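Local coordinates for cation efflux system protein CusF (PDB 3E6Z) that binds one copper ion per polypeptide and serves as the periplasmic metallochaperone of the Cus system that gives Escherichia coli resistance to copper and silver, at residues S9-V14 with H27-A32; S21-I26 with T40-I45; A61-Q66 with L73-V78. The protein carries 1 engineered substitution. One frame throughout, in Å; residues are numbered along the deposited sequence.

Contact 1 (S9-V14 with H27-A32). With CU (copper (II) ion), chain B.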
# COMPACT_ATOMS: atom_id res chain seq x y z
N SER A 9 6.66 -3.47 -3.28
CA SER A 9 5.54 -4.42 -3.22
C SER A 9 5.36 -4.93 -1.80
O SER A 9 6.29 -5.07 -1.04
CB SER A 9 5.73 -5.66 -4.06
OG SER A 9 6.06 -5.43 -5.39
N ALA A 10 4.10 -5.10 -1.43
CA ALA A 10 3.78 -5.55 -0.09
C ALA A 10 2.48 -6.28 -0.06
O ALA A 10 1.71 -6.30 -0.97
CB ALA A 10 3.73 -4.40 0.83
N THR A 11 2.27 -6.96 1.08
CA THR A 11 0.96 -7.52 1.41
C THR A 11 0.52 -7.02 2.77
O THR A 11 1.31 -6.48 3.53
CB THR A 11 1.04 -9.12 1.39
OG1 THR A 11 2.04 -9.58 2.33
CG2 THR A 11 1.38 -9.72 0.04
N GLY A 12 -0.78 -7.15 3.05
CA GLY A 12 -1.26 -6.70 4.36
C GLY A 12 -2.77 -6.91 4.49
O GLY A 12 -3.33 -7.61 3.67
N VAL A 13 -3.28 -6.24 5.50
CA VAL A 13 -4.74 -6.32 5.76
C VAL A 13 -5.26 -4.86 5.79
O VAL A 13 -4.72 -4.00 6.48
CB VAL A 13 -5.04 -7.00 7.12
CG1 VAL A 13 -6.58 -6.93 7.42
CG2 VAL A 13 -4.57 -8.49 7.02
N VAL A 14 -6.34 -4.63 5.08
CA VAL A 14 -6.98 -3.32 5.01
C VAL A 14 -7.67 -3.04 6.39
O VAL A 14 -8.52 -3.85 6.84
CB VAL A 14 -8.00 -3.23 3.94
CG1 VAL A 14 -8.75 -1.90 3.94
CG2 VAL A 14 -7.32 -3.53 2.56
N HIS A 27 -2.49 -2.47 7.48
CA HIS A 27 -1.47 -3.01 8.35
C HIS A 27 -0.69 -4.05 7.52
O HIS A 27 -1.20 -5.12 7.13
CB HIS A 27 -2.14 -3.67 9.58
CG HIS A 27 -1.11 -4.13 10.56
ND1 HIS A 27 -0.32 -3.23 11.20
CD2 HIS A 27 -0.73 -5.40 10.94
CE1 HIS A 27 0.52 -3.92 11.96
NE2 HIS A 27 0.30 -5.23 11.82
N HIS A 28 0.52 -3.63 7.07
CA HIS A 28 1.30 -4.44 6.15
C HIS A 28 2.19 -5.48 6.87
O HIS A 28 2.62 -5.24 8.01
CB HIS A 28 2.10 -3.55 5.15
CG HIS A 28 3.26 -2.78 5.76
ND1 HIS A 28 4.39 -3.38 6.24
CD2 HIS A 28 3.54 -1.44 5.82
CE1 HIS A 28 5.30 -2.44 6.59
NE2 HIS A 28 4.81 -1.22 6.34
N ASP A 29 2.33 -6.60 6.18
CA ASP A 29 3.27 -7.67 6.58
C ASP A 29 4.67 -7.14 6.45
O ASP A 29 4.91 -6.09 5.81
CB ASP A 29 3.02 -8.87 5.70
CG ASP A 29 1.58 -9.32 5.80
OD1 ASP A 29 1.06 -9.42 7.01
OD2 ASP A 29 1.01 -9.67 4.79
N PRO A 30 5.66 -7.81 7.06
CA PRO A 30 7.05 -7.32 6.86
C PRO A 30 7.37 -7.18 5.37
O PRO A 30 6.93 -8.00 4.52
CB PRO A 30 7.90 -8.39 7.58
CG PRO A 30 6.94 -9.01 8.58
CD PRO A 30 5.62 -9.02 7.87
N ILE A 31 8.18 -6.17 5.11
CA ILE A 31 8.59 -5.93 3.68
C ILE A 31 10.13 -6.11 3.55
O ILE A 31 10.88 -5.21 3.97
CB ILE A 31 8.24 -4.53 3.19
CG1 ILE A 31 6.74 -4.18 3.43
CG2 ILE A 31 8.57 -4.45 1.63
CD1 ILE A 31 6.40 -2.82 3.10
N ALA A 32 10.54 -7.21 2.97
CA ALA A 32 11.95 -7.55 2.86
C ALA A 32 12.76 -6.50 2.17
O ALA A 32 13.91 -6.18 2.61
CB ALA A 32 12.09 -8.92 2.11
CU CU B . 5.86 0.42 6.68
O HOH W 1 4.53 -6.93 2.88

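Contact 2 (S21-I26 with T40-I45). With CU (copper (II) ion), chain B; ACT (acetate ion), chain C.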
# COMPACT_ATOMS: atom_id res chain seq x y z
N SER A 21 -10.94 11.36 1.62
CA SER A 21 -9.55 11.80 1.70
C SER A 21 -8.66 10.99 0.79
O SER A 21 -7.49 11.35 0.63
CB SER A 21 -9.01 11.72 3.08
OG SER A 21 -9.05 10.37 3.57
N LYS A 22 -9.24 9.90 0.21
CA LYS A 22 -8.52 9.01 -0.75
C LYS A 22 -7.33 8.31 -0.02
O LYS A 22 -6.22 8.25 -0.52
CB LYS A 22 -8.03 9.75 -2.00
CG LYS A 22 -9.18 10.44 -2.79
CD LYS A 22 -10.22 9.49 -3.37
CE LYS A 22 -11.27 10.04 -4.31
NZ LYS A 22 -12.16 11.04 -3.70
N LYS A 23 -7.64 7.73 1.18
CA LYS A 23 -6.63 7.12 2.02
C LYS A 23 -7.09 5.69 2.39
O LYS A 23 -8.21 5.52 2.89
CB LYS A 23 -6.38 7.92 3.29
CG LYS A 23 -5.87 9.34 3.08
CD LYS A 23 -4.45 9.43 2.57
CE LYS A 23 -4.11 10.87 2.29
NZ LYS A 23 -2.63 11.07 2.00
N ILE A 24 -6.23 4.75 2.19
CA ILE A 24 -6.45 3.37 2.63
C ILE A 24 -5.42 3.13 3.72
O ILE A 24 -4.20 3.21 3.50
CB ILE A 24 -6.24 2.38 1.50
CG1 ILE A 24 -7.17 2.70 0.31
CG2 ILE A 24 -6.59 0.90 2.04
CD1 ILE A 24 -6.99 1.83 -0.80
N THR A 25 -5.90 2.81 4.97
CA THR A 25 -5.03 2.48 6.06
C THR A 25 -4.82 0.93 6.05
O THR A 25 -5.83 0.19 6.09
CB THR A 25 -5.64 2.95 7.39
OG1 THR A 25 -5.80 4.36 7.31
CG2 THR A 25 -4.80 2.64 8.57
N ILE A 26 -3.58 0.51 5.93
CA ILE A 26 -3.22 -0.90 5.77
C ILE A 26 -2.23 -1.28 6.81
O ILE A 26 -1.21 -0.58 7.03
CB ILE A 26 -2.62 -1.20 4.35
CG1 ILE A 26 -3.60 -0.76 3.29
CG2 ILE A 26 -2.21 -2.72 4.23
CD1 ILE A 26 -3.04 -0.92 1.81
N THR A 40 1.31 -0.34 10.56
CA THR A 40 0.08 0.26 10.02
C THR A 40 0.48 1.58 9.40
O THR A 40 1.08 2.47 10.05
CB THR A 40 -0.97 0.52 11.15
OG1 THR A 40 -1.35 -0.74 11.74
CG2 THR A 40 -2.16 1.29 10.66
N MET A 41 0.12 1.76 8.12
CA MET A 41 0.49 2.95 7.36
C MET A 41 -0.71 3.41 6.54
O MET A 41 -1.59 2.60 6.19
CB MET A 41 1.72 2.73 6.41
CG MET A 41 2.92 2.14 7.10
SD MET A 41 4.35 2.07 6.06
CE MET A 41 5.05 3.71 6.23
N ARG A 42 -0.69 4.71 6.17
CA ARG A 42 -1.69 5.29 5.29
C ARG A 42 -1.19 5.32 3.86
O ARG A 42 -0.05 5.85 3.58
CB ARG A 42 -2.01 6.74 5.69
CG ARG A 42 -2.71 6.83 7.03
CD ARG A 42 -2.61 8.23 7.66
NE ARG A 42 -3.21 9.34 6.91
CZ ARG A 42 -4.50 9.66 6.89
NH1 ARG A 42 -4.93 10.70 6.19
NH2 ARG A 42 -5.43 8.94 7.52
N PHE A 43 -1.96 4.82 2.94
CA PHE A 43 -1.62 4.76 1.49
C PHE A 43 -2.65 5.56 0.75
O PHE A 43 -3.84 5.63 1.05
CB PHE A 43 -1.62 3.29 1.02
CG PHE A 43 -0.54 2.48 1.68
CD1 PHE A 43 0.77 2.47 1.11
CD2 PHE A 43 -0.75 1.80 2.93
CE1 PHE A 43 1.82 1.92 1.75
CE2 PHE A 43 0.31 1.16 3.52
CZ PHE A 43 1.60 1.19 2.98
N THR A 44 -2.13 6.28 -0.28
CA THR A 44 -2.93 7.26 -1.01
C THR A 44 -3.41 6.73 -2.34
O THR A 44 -2.62 6.22 -3.13
CB THR A 44 -2.10 8.54 -1.21
OG1 THR A 44 -1.73 9.08 0.05
CG2 THR A 44 -2.87 9.61 -1.99
N ILE A 45 -4.72 6.87 -2.60
CA ILE A 45 -5.31 6.53 -3.88
C ILE A 45 -5.19 7.79 -4.74
O ILE A 45 -5.63 8.88 -4.37
CB ILE A 45 -6.81 6.21 -3.73
CG1 ILE A 45 -7.05 5.11 -2.70
CG2 ILE A 45 -7.41 5.89 -5.10
CD1 ILE A 45 -8.53 5.02 -2.32
CU CU B . 5.86 0.42 6.68
C ACT C . -0.25 9.92 4.78
O ACT C . -0.72 9.86 3.66
OXT ACT C . -0.85 10.56 5.71
CH3 ACT C . 1.01 9.22 5.03
O HOH W 2 -7.91 10.29 6.31
O HOH W 3 -5.29 6.40 9.08

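Contact 3 (A61-Q66 with L73-V78)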
# COMPACT_ATOMS: atom_id res chain seq x y z
N ALA A 61 -2.66 -7.54 -1.76
CA ALA A 61 -1.32 -7.37 -2.37
C ALA A 61 -1.36 -5.98 -3.06
O ALA A 61 -2.30 -5.64 -3.73
CB ALA A 61 -1.12 -8.46 -3.43
N PHE A 62 -0.29 -5.19 -2.83
CA PHE A 62 -0.33 -3.86 -3.34
C PHE A 62 1.09 -3.44 -3.59
O PHE A 62 2.06 -3.97 -3.12
CB PHE A 62 -1.10 -2.88 -2.38
CG PHE A 62 -0.48 -2.78 -1.03
CD1 PHE A 62 -0.68 -3.78 -0.00
CD2 PHE A 62 0.30 -1.62 -0.66
CE1 PHE A 62 -0.10 -3.62 1.22
CE2 PHE A 62 0.81 -1.47 0.58
CZ PHE A 62 0.61 -2.45 1.58
N ASN A 63 1.13 -2.39 -4.43
CA ASN A 63 2.45 -1.83 -4.86
C ASN A 63 2.32 -0.32 -4.69
O ASN A 63 1.28 0.26 -4.97
CB ASN A 63 2.76 -2.13 -6.33
CG ASN A 63 3.07 -3.59 -6.49
OD1 ASN A 63 4.16 -4.04 -6.14
ND2 ASN A 63 2.03 -4.40 -6.78
N PHE A 64 3.39 0.33 -4.20
CA PHE A 64 3.30 1.80 -3.99
C PHE A 64 4.69 2.39 -4.22
O PHE A 64 5.72 1.75 -4.28
CB PHE A 64 2.81 2.07 -2.51
CG PHE A 64 3.75 1.58 -1.43
CD1 PHE A 64 3.67 0.22 -1.00
CD2 PHE A 64 4.71 2.38 -0.83
CE1 PHE A 64 4.45 -0.24 0.04
CE2 PHE A 64 5.50 1.88 0.18
CZ PHE A 64 5.35 0.59 0.61
N VAL A 65 4.61 3.73 -4.40
CA VAL A 65 5.83 4.54 -4.57
C VAL A 65 5.84 5.61 -3.47
O VAL A 65 4.82 6.23 -3.14
CB VAL A 65 5.93 5.17 -5.99
CG1 VAL A 65 5.99 4.03 -6.98
CG2 VAL A 65 4.95 5.94 -6.26
N GLN A 66 7.02 5.82 -2.92
CA GLN A 66 7.12 6.90 -1.85
C GLN A 66 7.38 8.21 -2.53
O GLN A 66 8.22 8.33 -3.49
CB GLN A 66 8.26 6.57 -0.87
CG GLN A 66 8.15 7.30 0.44
CD GLN A 66 6.90 6.88 1.24
OE1 GLN A 66 6.36 5.76 1.12
NE2 GLN A 66 6.50 7.81 2.16
N LEU A 73 -0.38 4.69 -4.06
CA LEU A 73 -0.64 3.32 -4.58
C LEU A 73 -0.55 3.24 -6.05
O LEU A 73 -1.20 4.01 -6.81
CB LEU A 73 -2.05 2.90 -4.12
CG LEU A 73 -2.18 2.61 -2.63
CD1 LEU A 73 -3.65 2.61 -2.22
CD2 LEU A 73 -1.47 1.32 -2.26
N GLN A 74 0.22 2.28 -6.56
CA GLN A 74 0.18 1.89 -7.94
C GLN A 74 -1.05 0.99 -8.21
O GLN A 74 -1.71 1.16 -9.24
CB GLN A 74 1.44 1.09 -8.32
CG GLN A 74 2.81 1.83 -8.11
CD GLN A 74 3.01 2.91 -9.18
OE1 GLN A 74 2.46 4.01 -9.05
NE2 GLN A 74 3.75 2.56 -10.22
N ASP A 75 -1.30 0.05 -7.29
CA ASP A 75 -2.38 -0.94 -7.51
C ASP A 75 -2.62 -1.61 -6.17
O ASP A 75 -1.78 -1.58 -5.27
CB ASP A 75 -1.99 -1.93 -8.61
CG ASP A 75 -0.62 -2.58 -8.35
OD1 ASP A 75 -0.47 -3.30 -7.34
OD2 ASP A 75 0.34 -2.18 -9.05
N ILE A 76 -3.80 -2.24 -6.06
CA ILE A 76 -4.14 -3.00 -4.85
C ILE A 76 -5.21 -3.94 -5.31
O ILE A 76 -6.11 -3.64 -6.03
CB ILE A 76 -4.63 -2.02 -3.70
CG1 ILE A 76 -4.96 -2.87 -2.44
CG2 ILE A 76 -5.80 -1.13 -4.11
CD1 ILE A 76 -5.01 -2.03 -1.23
N LYS A 77 -5.12 -5.18 -4.77
CA LYS A 77 -6.06 -6.22 -5.06
C LYS A 77 -6.13 -7.10 -3.88
O LYS A 77 -5.20 -7.25 -3.15
CB LYS A 77 -5.69 -7.11 -6.24
CG LYS A 77 -4.50 -7.91 -6.12
CD LYS A 77 -4.49 -8.90 -7.33
CE LYS A 77 -3.88 -10.31 -7.05
NZ LYS A 77 -4.01 -11.13 -5.81
N VAL A 78 -7.25 -7.86 -3.73
CA VAL A 78 -7.32 -8.92 -2.68
C VAL A 78 -6.32 -10.04 -3.05
O VAL A 78 -6.14 -10.38 -4.21
CB VAL A 78 -8.76 -9.52 -2.62
CG1 VAL A 78 -8.76 -10.89 -1.80
CG2 VAL A 78 -9.67 -8.50 -2.02
O HOH W 4 -2.02 -5.38 -6.58

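Contact 1 (S9-V14 with H27-A32)
Strand 8-18 pairs antiparallel with strand 23-28 here, just where the second strand runs out and the chain goes on as a loop. V13 and H27 form a hydrogen-bonded pair: V13 N comes to H27 O at 2.9 Å from above the carbonyl plane, while the return bond from H27 N lies in the plane of the V13 carbonyl. Next along, G12 and H28 are a non-hydrogen-bonded pair, and because G12 has no side chain their CA atoms close to 3.9 Å.

T11 and D29 hold each other twice. D29 N donates a hydrogen bond to T11 O at 2.8 Å. T11 OG1 stands in the crowded position between its backbone N and carbonyl carbon (chi1 58°) and from there donates at 2.7 Å to D29 OD2, which accepts on its anti lone pair. D29 CG lies beside its own backbone N (chi1 -57°), and the two side chains cross obliquely.

H28 also takes the crowded rotamer (chi1 70°), and its imidazole leads away from strand 8-18. H28 ND1 donates to D29 O at 2.8 Å with the acceptor near the ring plane, a bond that fixes the ring's rotation and leaves H28 NE2 to hold copper(II) at 2.0 Å. The ND1 bond probably also makes NE2 a stronger donor to the metal. I31 CD1 lies over one ring face, towards the rim, and also packs on A10 CB at 3.8 Å. Water 1 bridges the diverging chains, accepting from T11 N and able to donate to P30 O.

With the sulfurs of M39 and M41 as the other ligands, H28 completes the His-Met-Met copper site of CusF, set on the wall of its OB-fold beta-barrel.

Contact 2 (S21-I26 with T40-I45)
The strands at 23-26 and 40-44 run antiparallel, with I24-F43 and I26-M41 as hydrogen-bonded pairs and K23-T44 and T25-R42 as the non-hydrogen-bonded pairs. One more backbone bond, I45 N to K22 O, extends the pairing to the G1 bulge that K22 and K23 make opposite D18. I24, I26 and F43 turn into the barrel, where the F43 ring meets those of F62 and F64 edge-to-face. M41 shares that face but sends its SD to the copper.

On the other face, R42 can be followed outward. R42 CB touches the carbon C of a bound acetate at 3.7 Å, and R42 CG passes T25 OG1 at 4.0 Å. R42 CD comes next, 3.5 Å from acetate OXT. The chain then bends at chi3 (61°), which turns R42 NE to donate to that same acetate OXT at 2.9 Å. R42 CZ has OXT at the guanidinium edge and K23 CG nearby. Both terminal nitrogens use water in the guanidinium plane: NH1 donates to water 2, shared with S21 OG, and NH2 to water 3, shared with T25 OG1. K23 CG lies over one face, 3.5 Å from R42 NH1.

K23, bent at chi2, runs alongside T44 and ends with K23 NZ donating to T44 OG1 at 2.9 Å and to acetate O at 2.8 Å. K23 NZ and R42 NH1 are 4.8 Å apart, two probably positive groups side by side. The acetate, most likely from the crystallisation liquor, grips one with each oxygen and would offset their mutual repulsion.

Contact 3 (A61-Q66 with L73-V78)
Strands 59-67 and 70-78 are a beta hairpin of the OB-fold barrel, interrupted here by a classic beta bulge: Q74 and D75 together face N63, and the register slips by one residue between the N63-D75 and F64-L73 pairs.

The backbone bonds record that slip. A61 and K77 exchange a regular pair of bonds, each donor lying nearly along the C=O axis of its acceptor. At the bulge N63 N still reaches D75 O, but N63 O is shared: Q74 N comes to it at 2.8 Å from above the carbonyl plane, and D75 N makes a weak bond to the same N63 O at 3.5 Å. The chain turns a corner at Q74, and L73, just before the corner, gives its N to T44 O of strand 39-44.

Apolar contacts fill the inner side. F62 takes the crowded chi1 of 60°, which leads its ring away from strand 75-78 towards the interior. F62 CB stays behind against I76 CG1 at 3.9 Å, and F62 CD2 meets L73 CD2 at 3.8 Å, the two side chains crossing obliquely. F64 repeats the same rotamer, putting a second ring inside, the nearest atom of the F64 side chain about 6 Å from the copper. Away from the interior, V65 CG1 lies 3.9 Å from Q74 CD, the two side chains crossing at about a right angle.

Polar side chains meet on the outer side. N63 OD1 accepts from S9 OG, and its amide is tied down at the other end too. D75 CG also sits in the crowded position (chi1 52°), from which D75 OD1 accepts a hydrogen bond from water 4, which also donates to A61 O. On its syn lone pair, D75 OD1 accepts N63 ND2 at 2.8 Å, an almost straight bond (173°) lying in the amide plane.

In the fold
All three contacts join antiparallel neighbours of one barrel, and each is partly buried. Contacts 1 and 2 share strand 23-28, paired on one side with 8-18 and on the other with 39-44, and each brings a ligand to the same copper. Contact 3 supplies no ligand, but it meets contact 2 in the interior through aromatic side chains, and backbone joins the two edge to edge. The centre of contact 3 lies about 5 Å from the centre of the chain, those of contacts 1 and 2 about 7 Å. Their outer chemistry differs: a threonine-aspartate pair in contact 1, basic side chains round acetate in contact 2, an amide-carboxylate bond in contact 3.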